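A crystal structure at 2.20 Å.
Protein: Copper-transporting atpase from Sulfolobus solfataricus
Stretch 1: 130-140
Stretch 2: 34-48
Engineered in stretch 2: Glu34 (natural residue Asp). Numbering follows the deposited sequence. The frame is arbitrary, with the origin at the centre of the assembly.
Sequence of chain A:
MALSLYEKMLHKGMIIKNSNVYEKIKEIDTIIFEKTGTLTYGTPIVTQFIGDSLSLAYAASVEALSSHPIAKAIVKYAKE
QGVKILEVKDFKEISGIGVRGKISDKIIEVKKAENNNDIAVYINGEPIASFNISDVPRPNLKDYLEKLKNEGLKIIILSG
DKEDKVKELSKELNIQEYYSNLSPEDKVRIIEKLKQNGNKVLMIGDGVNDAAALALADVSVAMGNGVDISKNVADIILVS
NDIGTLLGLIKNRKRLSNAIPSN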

# COMPACT_ATOMS: atom_id res chain seq x y z
N SER A 130 -4.83 -13.49 17.44
CA SER A 130 -4.19 -12.37 16.76
C SER A 130 -3.48 -12.78 15.47
O SER A 130 -3.17 -13.96 15.27
CB SER A 130 -3.19 -11.68 17.69
OG SER A 130 -2.08 -12.52 17.91
N PHE A 131 -3.24 -11.80 14.60
CA PHE A 131 -2.52 -12.02 13.33
C PHE A 131 -1.37 -11.06 13.25
O PHE A 131 -1.51 -9.89 13.66
CB PHE A 131 -3.39 -11.69 12.11
CG PHE A 131 -4.61 -12.53 11.97
CD1 PHE A 131 -5.78 -12.19 12.64
CD2 PHE A 131 -4.61 -13.65 11.16
CE1 PHE A 131 -6.91 -12.97 12.51
CE2 PHE A 131 -5.74 -14.43 11.00
CZ PHE A 131 -6.89 -14.10 11.68
N ASN A 132 -0.25 -11.54 12.72
CA ASN A 132 0.77 -10.66 12.17
C ASN A 132 0.51 -10.65 10.66
O ASN A 132 0.35 -11.70 10.07
CB ASN A 132 2.17 -11.22 12.43
CG ASN A 132 2.87 -10.53 13.60
OD1 ASN A 132 2.43 -10.61 14.75
ND2 ASN A 132 3.98 -9.86 13.30
N ILE A 133 0.41 -9.47 10.04
CA ILE A 133 0.29 -9.39 8.59
C ILE A 133 1.40 -8.50 8.04
O ILE A 133 1.79 -7.52 8.67
CB ILE A 133 -1.08 -8.82 8.13
CG1 ILE A 133 -1.10 -7.30 8.21
CG2 ILE A 133 -2.22 -9.44 8.91
CD1 ILE A 133 -0.57 -6.61 6.96
N SER A 134 1.91 -8.83 6.87
CA SER A 134 2.96 -8.02 6.27
C SER A 134 2.75 -7.80 4.77
O SER A 134 2.06 -8.58 4.10
CB SER A 134 4.33 -8.65 6.53
OG SER A 134 4.49 -9.83 5.76
N ASP A 135 3.33 -6.72 4.27
CA ASP A 135 3.34 -6.44 2.84
C ASP A 135 4.32 -7.39 2.15
O ASP A 135 5.30 -7.84 2.76
CB ASP A 135 3.73 -4.98 2.57
CG ASP A 135 2.57 -4.00 2.84
OD1 ASP A 135 1.40 -4.40 2.70
OD2 ASP A 135 2.84 -2.82 3.19
N VAL A 136 4.04 -7.71 0.90
CA VAL A 136 4.91 -8.56 0.09
C VAL A 136 5.62 -7.69 -0.95
O VAL A 136 4.97 -7.03 -1.75
CB VAL A 136 4.10 -9.65 -0.64
CG1 VAL A 136 4.99 -10.41 -1.63
CG2 VAL A 136 3.47 -10.60 0.37
N PRO A 137 6.95 -7.68 -0.92
CA PRO A 137 7.69 -6.85 -1.88
C PRO A 137 7.46 -7.29 -3.34
O PRO A 137 7.25 -8.47 -3.61
CB PRO A 137 9.16 -7.04 -1.48
CG PRO A 137 9.18 -8.26 -0.59
CD PRO A 137 7.84 -8.33 0.07
N ARG A 138 7.48 -6.32 -4.25
CA ARG A 138 7.47 -6.63 -5.68
C ARG A 138 8.89 -6.97 -6.14
O ARG A 138 9.85 -6.27 -5.80
CB ARG A 138 6.96 -5.45 -6.50
CG ARG A 138 5.52 -5.09 -6.27
CD ARG A 138 5.09 -4.00 -7.23
NE ARG A 138 3.80 -3.43 -6.86
CZ ARG A 138 2.63 -3.93 -7.23
NH1 ARG A 138 2.60 -5.01 -8.01
NH2 ARG A 138 1.51 -3.35 -6.83
N PRO A 139 9.02 -8.04 -6.93
CA PRO A 139 10.33 -8.39 -7.50
C PRO A 139 10.78 -7.36 -8.54
O PRO A 139 9.94 -6.59 -9.04
CB PRO A 139 10.07 -9.74 -8.17
CG PRO A 139 8.60 -9.73 -8.49
CD PRO A 139 7.95 -8.96 -7.36
N ASN A 140 12.07 -7.36 -8.86
CA ASN A 140 12.72 -6.41 -9.77
C ASN A 140 13.45 -5.29 -9.01
O ASN A 140 12.87 -4.31 -8.54
CB ASN A 140 11.79 -5.89 -10.88
CG ASN A 140 11.55 -6.94 -11.98
OD1 ASN A 140 12.39 -7.82 -12.22
ND2 ASN A 140 10.41 -6.84 -12.67
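Stretch 2 (34-48) EKTGTLTYGTPIVTQ

How does the backbone of stretch 2 run against that of stretch 1? Residues 45-48 form a strand beside strand 130-134, in the antiparallel sense but well splayed: the N-to-C directions make an angle of 126°, and the axes approach to 4.4 Å. Ser134 and Ile45 form a hydrogen-bonded pair, with Ile45 N to Ser134 O and Ser134 N to Ile45 O both 2.8 Å. Ile133 and Val46 follow as a non-hydrogen-bonded pair, their CA atoms 4.3 Å apart. Beyond them the register slips by one residue in a beta bulge, so that Asn132 pairs with Gln48. Asn132 O accepts from both Thr47 N at 2.8 Å and Gln48 N at 3.3 Å, while Asn132 N donates to Gln48 O at 2.9 Å.

What carries the contact beyond the strands? After a further register shift, a separate bridge joins Pro137 to Thr40, with CA atoms 4.0 Å apart. It is framed by Tyr41 N to Val136 O and Arg138 N to Leu39 O, each 2.8 Å. Between the two ladders, a water accepts from Val136 N at 2.6 Å and lies 2.8 Å from Tyr41 O and 3.1 Å from Thr43 O, adding a link through the Val136 amide beside the direct Tyr41 N to Val136 O bond. Farther back, a weakly bonded helical turn lies at about residues 35-39.

Where do charged side chains hold this turn? Asp135 reaches it from the loop: its OD2 forms a salt bridge with Lys35 NZ at 2.6 Å and accepts from Thr36 OG1 at 2.9 Å. Arg138 extends along stretch 2 and meets backbone carbonyls at the edge of its guanidinium, NH2 to Gly37 O at 2.9 Å in a nearly straight hydrogen bond and NE to Thr38 O at 3.0 Å in a weak one. Gly37 has phi/psi of 100/-28°, at which a CB would jam against the preceding carbonyl oxygen.

Which apolar groups fill the space between the stretches? The Tyr41 ring lies beneath the aliphatic part of Arg138, whose CG sits 4.2 Å from the ring centroid, almost on the ring normal. Val136 CG1 packs 3.7 Å from Tyr41 CD2, and Val136 CG2 lies 3.6 Å from Ile45 CD1, so this valine contacts both the loop and the strand of stretch 2. On the sheet face shared by Ile133 and Val46, their CG2 atoms are 4.4 Å apart, and Ile133 CD1 presses against Pro44 CB at 3.4 Å.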

# COMPACT_ATOMS: atom_id res chain seq x y z
N GLU A 34 5.68 5.30 -1.97
CA GLU A 34 4.88 4.83 -0.86
C GLU A 34 5.17 3.35 -0.66
O GLU A 34 5.03 2.56 -1.59
CB GLU A 34 3.41 5.00 -1.19
CG GLU A 34 2.84 6.30 -0.68
CD GLU A 34 2.20 6.13 0.68
OE1 GLU A 34 2.76 5.39 1.51
OE2 GLU A 34 1.12 6.72 0.89
N LYS A 35 5.59 2.96 0.53
CA LYS A 35 5.90 1.56 0.75
C LYS A 35 4.75 0.70 0.25
O LYS A 35 4.93 -0.16 -0.61
CB LYS A 35 6.19 1.28 2.23
CG LYS A 35 6.22 -0.21 2.58
CD LYS A 35 6.60 -0.44 4.03
CE LYS A 35 5.39 -0.80 4.87
NZ LYS A 35 4.94 -2.22 4.69
N THR A 36 3.55 0.95 0.76
CA THR A 36 2.45 0.04 0.56
C THR A 36 1.78 0.24 -0.79
O THR A 36 1.26 1.32 -1.08
CB THR A 36 1.38 0.21 1.65
OG1 THR A 36 1.98 -0.02 2.92
CG2 THR A 36 0.22 -0.76 1.41
N GLY A 37 1.78 -0.81 -1.62
CA GLY A 37 1.08 -0.78 -2.88
C GLY A 37 1.98 -0.51 -4.06
O GLY A 37 1.67 -0.93 -5.19
N THR A 38 3.08 0.20 -3.84
CA THR A 38 3.99 0.50 -4.93
C THR A 38 5.20 -0.42 -4.94
O THR A 38 5.44 -1.12 -5.92
CB THR A 38 4.43 1.98 -4.94
OG1 THR A 38 5.40 2.20 -3.92
CG2 THR A 38 3.23 2.88 -4.73
N LEU A 39 5.95 -0.42 -3.85
CA LEU A 39 7.12 -1.29 -3.72
C LEU A 39 6.68 -2.68 -3.28
O LEU A 39 7.45 -3.64 -3.33
CB LEU A 39 8.10 -0.72 -2.70
CG LEU A 39 8.84 0.54 -3.13
CD1 LEU A 39 9.76 1.05 -2.02
CD2 LEU A 39 9.63 0.26 -4.40
N THR A 40 5.43 -2.79 -2.84
CA THR A 40 4.89 -4.05 -2.42
C THR A 40 3.56 -4.23 -3.10
O THR A 40 2.99 -3.27 -3.62
CB THR A 40 4.63 -4.06 -0.90
OG1 THR A 40 3.63 -3.09 -0.59
CG2 THR A 40 5.90 -3.73 -0.13
N TYR A 41 3.05 -5.45 -3.10
CA TYR A 41 1.74 -5.69 -3.69
C TYR A 41 0.68 -4.97 -2.88
O TYR A 41 0.91 -4.60 -1.72
CB TYR A 41 1.48 -7.19 -3.77
CG TYR A 41 2.38 -7.88 -4.77
CD1 TYR A 41 2.04 -7.92 -6.12
CD2 TYR A 41 3.58 -8.46 -4.38
CE1 TYR A 41 2.86 -8.54 -7.05
CE2 TYR A 41 4.41 -9.08 -5.30
CZ TYR A 41 4.04 -9.11 -6.64
OH TYR A 41 4.85 -9.72 -7.57
N GLY A 42 -0.47 -4.74 -3.50
CA GLY A 42 -1.56 -4.05 -2.85
C GLY A 42 -2.21 -4.87 -1.75
O GLY A 42 -2.83 -4.31 -0.85
N THR A 43 -2.08 -6.19 -1.81
CA THR A 43 -2.67 -7.02 -0.77
C THR A 43 -1.60 -7.72 0.08
O THR A 43 -0.72 -8.42 -0.44
CB THR A 43 -3.71 -8.03 -1.33
OG1 THR A 43 -4.37 -8.71 -0.24
CG2 THR A 43 -3.05 -9.05 -2.24
N PRO A 44 -1.67 -7.52 1.40
CA PRO A 44 -0.71 -8.07 2.36
C PRO A 44 -0.97 -9.55 2.58
O PRO A 44 -1.94 -10.08 2.05
CB PRO A 44 -1.01 -7.29 3.63
CG PRO A 44 -2.48 -7.00 3.54
CD PRO A 44 -2.77 -6.79 2.08
N ILE A 45 -0.10 -10.21 3.35
CA ILE A 45 -0.35 -11.59 3.74
C ILE A 45 -0.28 -11.76 5.25
O ILE A 45 0.37 -10.99 5.96
CB ILE A 45 0.62 -12.60 3.09
CG1 ILE A 45 2.08 -12.27 3.43
CG2 ILE A 45 0.43 -12.65 1.57
CD1 ILE A 45 3.10 -13.21 2.76
N VAL A 46 -0.95 -12.79 5.73
CA VAL A 46 -0.84 -13.24 7.09
C VAL A 46 0.50 -13.94 7.24
O VAL A 46 0.75 -14.94 6.57
CB VAL A 46 -1.97 -14.22 7.39
CG1 VAL A 46 -1.70 -14.98 8.67
CG2 VAL A 46 -3.33 -13.47 7.41
N THR A 47 1.38 -13.39 8.07
CA THR A 47 2.67 -14.03 8.34
C THR A 47 2.61 -14.92 9.59
O THR A 47 3.48 -15.77 9.80
CB THR A 47 3.81 -13.01 8.49
OG1 THR A 47 3.39 -11.94 9.34
CG2 THR A 47 4.18 -12.43 7.12
N GLN A 48 1.58 -14.73 10.41
CA GLN A 48 1.34 -15.65 11.53
C GLN A 48 -0.02 -15.46 12.19
O GLN A 48 -0.52 -14.35 12.31
CB GLN A 48 2.46 -15.57 12.57
CG GLN A 48 2.12 -14.73 13.78
CD GLN A 48 3.07 -15.00 14.94
OE1 GLN A 48 3.39 -16.15 15.25
NE2 GLN A 48 3.52 -13.93 15.60
O HOH W 1 1.90 -6.75 -0.21